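Local coordinates for Mll7089 protein (Mesorhizobium loti, PDB 2OZ8) that is of unknown function but belongs to the mandelate racemase family of the enolase superfamily and may be a magnesium-dependent hydro-lyase, at residues Val133-Ser138 / Glu314-Phe320. Numbering follows the deposited sequence.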
loop_
_atom_site.group_PDB
_atom_site.type_symbol
_atom_site.label_atom_id
_atom_site.label_comp_id
_atom_site.label_asym_id
_atom_site.label_seq_id
_atom_site.Cartn_x
_atom_site.Cartn_y
_atom_site.Cartn_z
ATOM N N VAL A 133 7.947 34.533 20.984
ATOM C CA VAL A 133 8.378 33.181 20.704
ATOM C C VAL A 133 9.803 32.962 21.195
ATOM O O VAL A 133 10.614 33.860 21.159
ATOM C CB VAL A 133 8.264 32.912 19.189
ATOM C CG1 VAL A 133 9.235 33.731 18.387
ATOM C CG2 VAL A 133 8.370 31.425 18.924
ATOM N N LYS A 134 10.109 31.777 21.669
ATOM C CA LYS A 134 11.500 31.398 21.972
ATOM C C LYS A 134 12.412 31.467 20.774
ATOM O O LYS A 134 12.061 31.039 19.647
ATOM C CB LYS A 134 11.535 29.970 22.479
ATOM C CG LYS A 134 10.706 29.788 23.735
ATOM C CD LYS A 134 10.940 28.421 24.347
ATOM C CE LYS A 134 9.721 27.610 24.220
ATOM N NZ LYS A 134 9.896 26.400 25.063
ATOM N N ALA A 135 13.619 31.946 21.021
ATOM C CA ALA A 135 14.588 32.069 19.962
ATOM C C ALA A 135 15.764 31.166 20.326
ATOM O O ALA A 135 16.105 31.050 21.484
ATOM C CB ALA A 135 15.024 33.555 19.819
ATOM N N TYR A 136 16.360 30.491 19.352
ATOM C CA TYR A 136 17.525 29.694 19.651
ATOM C C TYR A 136 18.700 30.286 18.919
ATOM O O TYR A 136 18.523 30.974 17.927
ATOM C CB TYR A 136 17.332 28.212 19.316
ATOM C CG TYR A 136 17.087 27.880 17.868
ATOM C CD1 TYR A 136 18.140 27.589 17.040
ATOM C CD2 TYR A 136 15.813 27.785 17.357
ATOM C CE1 TYR A 136 17.941 27.220 15.729
ATOM C CE2 TYR A 136 15.575 27.407 16.020
ATOM C CZ TYR A 136 16.660 27.131 15.222
ATOM O OH TYR A 136 16.551 26.791 13.903
ATOM N N ALA A 137 19.889 30.058 19.452
ATOM C CA ALA A 137 21.070 30.682 18.918
ATOM C C ALA A 137 21.673 29.710 17.915
ATOM O O ALA A 137 21.898 28.581 18.251
ATOM C CB ALA A 137 22.059 30.977 20.043
ATOM N N SER A 138 21.946 30.183 16.710
ATOM C CA SER A 138 22.381 29.359 15.616
ATOM C C SER A 138 23.651 29.933 15.013
ATOM O O SER A 138 23.684 31.047 14.531
ATOM C CB SER A 138 21.260 29.294 14.603
ATOM O OG SER A 138 21.641 28.611 13.452
ATOM N N GLU A 314 6.962 26.787 18.204
ATOM C CA GLU A 314 7.564 27.187 19.478
ATOM C C GLU A 314 8.960 27.820 19.355
ATOM O O GLU A 314 9.422 28.476 20.285
ATOM C CB GLU A 314 7.445 26.031 20.524
ATOM C CG GLU A 314 8.677 25.222 20.866
ATOM C CD GLU A 314 8.517 24.313 22.129
ATOM O OE1 GLU A 314 8.815 24.772 23.272
ATOM O OE2 GLU A 314 8.130 23.128 21.972
ATOM N N TRP A 315 9.611 27.666 18.191
ATOM C CA TRP A 315 11.014 28.114 17.993
ATOM C C TRP A 315 11.278 28.930 16.734
ATOM O O TRP A 315 10.780 28.643 15.656
ATOM C CB TRP A 315 12.003 26.957 18.025
ATOM C CG TRP A 315 12.089 26.225 19.314
ATOM C CD1 TRP A 315 11.511 25.026 19.619
ATOM C CD2 TRP A 315 12.872 26.621 20.484
ATOM N NE1 TRP A 315 11.852 24.663 20.931
ATOM C CE2 TRP A 315 12.681 25.620 21.477
ATOM C CE3 TRP A 315 13.697 27.726 20.779
ATOM C CZ2 TRP A 315 13.317 25.679 22.759
ATOM C CZ3 TRP A 315 14.287 27.818 22.066
ATOM C CH2 TRP A 315 14.103 26.781 23.034
ATOM N N LEU A 316 12.090 29.949 16.888
ATOM C CA LEU A 316 12.532 30.793 15.785
ATOM C C LEU A 316 14.075 30.863 15.775
ATOM O O LEU A 316 14.694 31.047 16.818
ATOM C CB LEU A 316 11.917 32.216 15.912
ATOM C CG LEU A 316 12.529 33.257 14.969
ATOM C CD1 LEU A 316 11.561 34.328 14.654
ATOM C CD2 LEU A 316 13.826 33.854 15.650
ATOM N N GLU A 317 14.672 30.701 14.606
ATOM C CA GLU A 317 16.115 30.720 14.471
ATOM C C GLU A 317 16.697 32.136 14.465
ATOM O O GLU A 317 16.229 33.008 13.706
ATOM C CB GLU A 317 16.524 29.988 13.179
ATOM C CG GLU A 317 18.034 29.791 13.039
ATOM C CD GLU A 317 18.422 29.007 11.855
ATOM O OE1 GLU A 317 17.557 28.829 10.983
ATOM O OE2 GLU A 317 19.582 28.573 11.764
ATOM N N TYR A 318 17.745 32.357 15.259
ATOM C CA TYR A 318 18.516 33.621 15.174
ATOM C C TYR A 318 20.033 33.358 15.047
ATOM O O TYR A 318 20.587 32.584 15.816
ATOM C CB TYR A 318 18.211 34.572 16.350
ATOM C CG TYR A 318 18.968 35.871 16.202
ATOM C CD1 TYR A 318 18.587 36.823 15.250
ATOM C CD2 TYR A 318 20.124 36.104 16.949
ATOM C CE1 TYR A 318 19.336 37.981 15.051
ATOM C CE2 TYR A 318 20.898 37.263 16.765
ATOM C CZ TYR A 318 20.483 38.187 15.835
ATOM O OH TYR A 318 21.238 39.290 15.680
ATOM N N SER A 319 20.692 34.024 14.104
ATOM C CA SER A 319 22.044 33.638 13.689
ATOM C C SER A 319 23.113 34.732 13.839
ATOM O O SER A 319 24.211 34.608 13.333
ATOM C CB SER A 319 22.022 33.118 12.265
ATOM O OG SER A 319 21.354 31.860 12.198
ATOM N N PHE A 320 22.763 35.808 14.543
ATOM C CA PHE A 320 23.713 36.866 14.836
ATOM C C PHE A 320 24.347 37.476 13.591
ATOM O O PHE A 320 25.475 37.916 13.655
ATOM C CB PHE A 320 24.789 36.374 15.843
ATOM C CG PHE A 320 24.199 35.855 17.106
ATOM C CD1 PHE A 320 23.980 36.700 18.167
ATOM C CD2 PHE A 320 23.817 34.499 17.224
ATOM C CE1 PHE A 320 23.415 36.244 19.318
ATOM C CE2 PHE A 320 23.231 34.028 18.399
ATOM C CZ PHE A 320 23.014 34.907 19.430
HETATM O O HOH W 1 7.419 29.871 21.857
#
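Strands 132-138 and 313-318, the first and last parallel strands of the TIM-like barrel seen in enolase-superfamily enzymes, lie side by side here and close the ring. The barrel's twist shows in the 41° between their axes. V133 is branched and apolar, as suits a buried strand, and its CG1 packs 4.0 Å from L316 CB. K134 serves twice: its CB lies over the six-membered ring of W315, a CH-pi contact, while the long chain carries NZ to a salt bridge with E314 OE1 at 2.7 Å. L316 N donates to K134 O. A135 CA makes a CA-H...O contact with L316 O at 3.3 Å, while its small CB shares a sheet face with the L316 side chain. Y136 N donates a hydrogen bond to L316 O, Y136 O accepts one from Y318 N, and E317 CA sits over the flat ring. A137 leaves room for the edge of F320. At S138, N donates to Y318 O, and the short side chain reaches E317, which also salt-bridges K165: S138 OG donates to E317 OE2 at 2.7 Å.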